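Local coordinates for periplasmic binding protein (Thermotoga lettingae TMO, PDB 4RY8) that binds 5-methylthioribose and probably serves as the solute-binding component of a bacterial sugar transport system, at residues R32-E43 with S255-R264. Residues are numbered along the deposited sequence; the frame is centred on the assembly and turned at random.
Sequences RYLAGAQSMARE and SYAVGRLAVR
Gly-36 and Gly-259 face each other where the two helices cross at -44°, with axes 6.5 Å apart. A CB on either would clash with a carbonyl oxygen of the other helix. The backbones therefore meet directly through CA-H...O contacts. Gly-36 CA lies 3.3 Å from Tyr-256 O, and Gly-259 CA points at Tyr-33 O.

Each glycine also sits under a tyrosine from the opposite helix. Gly-259 CA is centred over the Tyr-33 ring, 3.8 Å from its centroid. Gly-36 CA makes the matching CH-pi contact with Tyr-256, offset toward the rim. Both tyrosines hold CG anti to the backbone N (chi1 172° and -172°), which lays each ring against the neighbouring helix.

The polar grip centres on Arg-260, which forms a two-nitrogen, end-on salt bridge with Glu-43. Arg-260 NH2 meets Glu-43 OE1 at 2.6 Å, on its syn side, and Arg-260 NH1 reaches Glu-43 OE2 from above the carboxylate plane. Arg-260 NH1 also donates to Ser-39 OG at 3.0 Å, in the guanidinium plane. Met-40 SD lies over one face of the guanidinium, offset toward its rim. A methionine in place of Arg-260 would probably leave the Glu-43 carboxylate without its charge partner.

Further along, Val-263 CG2 packs on Ala-37 CB at 3.6 Å.

This is glycine-mediated close helix packing. It joins helices 28-44 and 255-270 within one lobe of a two-lobed periplasmic binding protein. The Ser-255 end lies nearest the bound sugar, and there Ser-255 OG is hydrogen-bonded to the backbone O of Phe-29, a pocket residue.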
loop_
_atom_site.group_PDB
_atom_site.type_symbol
_atom_site.label_atom_id
_atom_site.label_comp_id
_atom_site.label_asym_id
_atom_site.label_seq_id
_atom_site.Cartn_x
_atom_site.Cartn_y
_atom_site.Cartn_z
ATOM N N ARG C 32 17.825 -15.066 -10.982
ATOM C CA ARG C 32 18.415 -14.677 -9.705
ATOM C C ARG C 32 17.716 -15.390 -8.552
ATOM O O ARG C 32 18.342 -15.788 -7.580
ATOM C CB ARG C 32 18.384 -13.157 -9.551
ATOM C CG ARG C 32 19.390 -12.448 -10.453
ATOM C CD ARG C 32 20.820 -12.613 -9.940
ATOM N NE ARG C 32 21.490 -13.783 -10.510
ATOM C CZ ARG C 32 22.501 -14.426 -9.936
ATOM N NH1 ARG C 32 23.035 -15.476 -10.541
ATOM N NH2 ARG C 32 22.975 -14.025 -8.757
ATOM N N TYR C 33 16.424 -15.585 -8.681
ATOM C CA TYR C 33 15.629 -16.348 -7.696
ATOM C C TYR C 33 16.160 -17.759 -7.622
ATOM O O TYR C 33 16.413 -18.290 -6.526
ATOM C CB TYR C 33 14.194 -16.337 -8.170
ATOM C CG TYR C 33 13.204 -17.204 -7.432
ATOM C CD1 TYR C 33 13.236 -18.586 -7.527
ATOM C CD2 TYR C 33 12.209 -16.626 -6.636
ATOM C CE1 TYR C 33 12.285 -19.373 -6.884
ATOM C CE2 TYR C 33 11.282 -17.416 -5.958
ATOM C CZ TYR C 33 11.319 -18.790 -6.096
ATOM O OH TYR C 33 10.375 -19.575 -5.440
ATOM N N LEU C 34 16.349 -18.357 -8.802
ATOM C CA LEU C 34 16.931 -19.704 -8.911
ATOM C C LEU C 34 18.327 -19.780 -8.288
ATOM O O LEU C 34 18.593 -20.692 -7.514
ATOM C CB LEU C 34 16.942 -20.188 -10.367
ATOM C CG LEU C 34 17.446 -21.620 -10.553
ATOM C CD1 LEU C 34 16.436 -22.565 -9.933
ATOM C CD2 LEU C 34 17.732 -21.948 -12.015
ATOM N N ALA C 35 19.197 -18.815 -8.586
ATOM C CA ALA C 35 20.502 -18.782 -7.946
ATOM C C ALA C 35 20.356 -18.748 -6.416
ATOM O O ALA C 35 21.035 -19.503 -5.728
ATOM C CB ALA C 35 21.335 -17.598 -8.423
ATOM N N GLY C 36 19.477 -17.883 -5.905
ATOM C CA GLY C 36 19.190 -17.796 -4.496
ATOM C C GLY C 36 18.718 -19.105 -3.876
ATOM O O GLY C 36 19.197 -19.507 -2.830
ATOM N N ALA C 37 17.782 -19.790 -4.525
ATOM C CA ALA C 37 17.304 -21.065 -4.043
ATOM C C ALA C 37 18.491 -22.016 -3.939
ATOM O O ALA C 37 18.684 -22.665 -2.924
ATOM C CB ALA C 37 16.198 -21.615 -4.994
ATOM N N GLN C 38 19.308 -22.081 -4.974
ATOM C CA GLN C 38 20.479 -22.979 -4.960
ATOM C C GLN C 38 21.466 -22.658 -3.863
ATOM O O GLN C 38 21.991 -23.578 -3.232
ATOM C CB GLN C 38 21.189 -22.967 -6.309
ATOM C CG GLN C 38 20.320 -23.531 -7.419
ATOM C CD GLN C 38 20.734 -23.051 -8.789
ATOM O OE1 GLN C 38 21.421 -22.039 -8.927
ATOM N NE2 GLN C 38 20.318 -23.775 -9.815
ATOM N N SER C 39 21.716 -21.371 -3.609
ATOM C CA SER C 39 22.620 -21.031 -2.518
ATOM C C SER C 39 22.011 -21.390 -1.160
ATOM O O SER C 39 22.767 -21.749 -0.270
ATOM C CB SER C 39 23.075 -19.567 -2.540
ATOM O OG SER C 39 22.008 -18.667 -2.284
ATOM N N MET C 40 20.678 -21.303 -0.985
ATOM C CA MET C 40 20.079 -21.684 0.305
ATOM C C MET C 40 20.151 -23.198 0.474
ATOM O O MET C 40 20.478 -23.679 1.555
ATOM C CB MET C 40 18.627 -21.197 0.498
ATOM C CG MET C 40 18.110 -21.258 1.934
ATOM S SD MET C 40 18.699 -19.944 3.050
ATOM C CE MET C 40 20.023 -20.710 3.964
ATOM N N ALA C 41 19.836 -23.949 -0.581
ATOM C CA ALA C 41 19.921 -25.415 -0.495
ATOM C C ALA C 41 21.352 -25.819 -0.162
ATOM O O ALA C 41 21.574 -26.682 0.680
ATOM C CB ALA C 41 19.458 -26.065 -1.787
ATOM N N ARG C 42 22.324 -25.181 -0.814
ATOM C CA ARG C 42 23.751 -25.432 -0.504
ATOM C C ARG C 42 24.036 -25.248 0.976
ATOM O O ARG C 42 24.787 -26.027 1.584
ATOM C CB ARG C 42 24.667 -24.482 -1.285
ATOM C CG ARG C 42 25.948 -25.102 -1.846
ATOM C CD ARG C 42 25.929 -25.028 -3.367
ATOM N NE ARG C 42 25.796 -23.633 -3.792
ATOM C CZ ARG C 42 25.186 -23.207 -4.900
ATOM N NH1 ARG C 42 24.629 -24.055 -5.763
ATOM N NH2 ARG C 42 25.126 -21.905 -5.137
ATOM N N GLU C 43 23.468 -24.192 1.542
ATOM C CA GLU C 43 23.684 -23.849 2.934
ATOM C C GLU C 43 23.074 -24.813 3.952
ATOM O O GLU C 43 23.652 -25.019 5.028
ATOM C CB GLU C 43 23.242 -22.406 3.190
ATOM C CG GLU C 43 24.320 -21.389 2.805
ATOM C CD GLU C 43 23.793 -19.967 2.779
ATOM O OE1 GLU C 43 22.958 -19.631 3.659
ATOM O OE2 GLU C 43 24.192 -19.194 1.868
ATOM N N SER C 255 15.250 -10.653 -5.677
ATOM C CA SER C 255 14.667 -11.980 -6.044
ATOM C C SER C 255 15.519 -13.139 -5.530
ATOM O O SER C 255 14.996 -14.203 -5.224
ATOM C CB SER C 255 14.469 -12.112 -7.559
ATOM O OG SER C 255 15.675 -11.884 -8.276
ATOM N N TYR C 256 16.819 -12.904 -5.411
ATOM C CA TYR C 256 17.775 -13.858 -4.838
ATOM C C TYR C 256 17.381 -14.250 -3.417
ATOM O O TYR C 256 17.387 -15.414 -3.069
ATOM C CB TYR C 256 19.201 -13.215 -4.842
ATOM C CG TYR C 256 20.386 -14.122 -4.465
ATOM C CD1 TYR C 256 21.012 -14.935 -5.412
ATOM C CD2 TYR C 256 20.891 -14.137 -3.159
ATOM C CE1 TYR C 256 22.088 -15.755 -5.059
ATOM C CE2 TYR C 256 21.965 -14.949 -2.804
ATOM C CZ TYR C 256 22.555 -15.757 -3.752
ATOM O OH TYR C 256 23.621 -16.551 -3.386
ATOM N N ALA C 257 17.064 -13.257 -2.595
ATOM C CA ALA C 257 16.565 -13.460 -1.237
ATOM C C ALA C 257 15.150 -14.066 -1.259
ATOM O O ALA C 257 14.762 -14.782 -0.359
ATOM C CB ALA C 257 16.512 -12.142 -0.508
ATOM N N VAL C 258 14.358 -13.751 -2.261
ATOM C CA VAL C 258 13.035 -14.374 -2.320
ATOM C C VAL C 258 13.260 -15.869 -2.543
ATOM O O VAL C 258 12.577 -16.710 -1.952
ATOM C CB VAL C 258 12.136 -13.773 -3.401
ATOM C CG1 VAL C 258 10.848 -14.583 -3.533
ATOM C CG2 VAL C 258 11.822 -12.325 -3.078
ATOM N N GLY C 259 14.220 -16.203 -3.396
ATOM C CA GLY C 259 14.514 -17.589 -3.705
ATOM C C GLY C 259 15.103 -18.357 -2.539
ATOM O O GLY C 259 14.713 -19.480 -2.301
ATOM N N ARG C 260 16.068 -17.767 -1.836
ATOM C CA ARG C 260 16.510 -18.317 -0.579
ATOM C C ARG C 260 15.346 -18.565 0.363
ATOM O O ARG C 260 15.201 -19.667 0.882
ATOM C CB ARG C 260 17.571 -17.408 0.079
ATOM C CG ARG C 260 18.905 -17.429 -0.661
ATOM C CD ARG C 260 19.879 -16.377 -0.171
ATOM N NE ARG C 260 20.260 -16.625 1.203
ATOM C CZ ARG C 260 21.182 -17.494 1.600
ATOM N NH1 ARG C 260 21.862 -18.234 0.723
ATOM N NH2 ARG C 260 21.446 -17.613 2.904
ATOM N N LEU C 261 14.494 -17.564 0.566
ATOM C CA LEU C 261 13.332 -17.703 1.434
ATOM C C LEU C 261 12.475 -18.945 1.070
ATOM O O LEU C 261 11.999 -19.690 1.942
ATOM C CB LEU C 261 12.462 -16.423 1.392
ATOM C CG LEU C 261 11.094 -16.533 2.087
ATOM C CD1 LEU C 261 11.238 -16.971 3.541
ATOM C CD2 LEU C 261 10.318 -15.222 2.021
ATOM N N ALA C 262 12.271 -19.146 -0.215
ATOM C CA ALA C 262 11.388 -20.238 -0.637
ATOM C C ALA C 262 11.951 -21.578 -0.218
ATOM O O ALA C 262 11.194 -22.449 0.197
ATOM C CB ALA C 262 11.137 -20.195 -2.148
ATOM N N VAL C 263 13.283 -21.728 -0.278
ATOM C CA VAL C 263 13.898 -22.987 0.102
ATOM C C VAL C 263 13.853 -23.154 1.609
ATOM O O VAL C 263 13.539 -24.254 2.095
ATOM C CB VAL C 263 15.327 -23.115 -0.454
ATOM C CG1 VAL C 263 16.106 -24.255 0.205
ATOM C CG2 VAL C 263 15.239 -23.297 -1.962
ATOM N N ARG C 264 14.157 -22.067 2.333
ATOM C CA ARG C 264 14.118 -22.054 3.797
ATOM C C ARG C 264 12.789 -22.454 4.306
ATOM O O ARG C 264 12.731 -23.180 5.274
ATOM C CB ARG C 264 14.372 -20.665 4.384
ATOM C CG ARG C 264 15.788 -20.434 4.785
ATOM C CD ARG C 264 15.902 -19.446 5.933
ATOM N NE ARG C 264 15.194 -18.173 5.746
ATOM C CZ ARG C 264 15.501 -17.255 4.836
ATOM N NH1 ARG C 264 16.476 -17.441 3.951
ATOM N NH2 ARG C 264 14.828 -16.124 4.823
#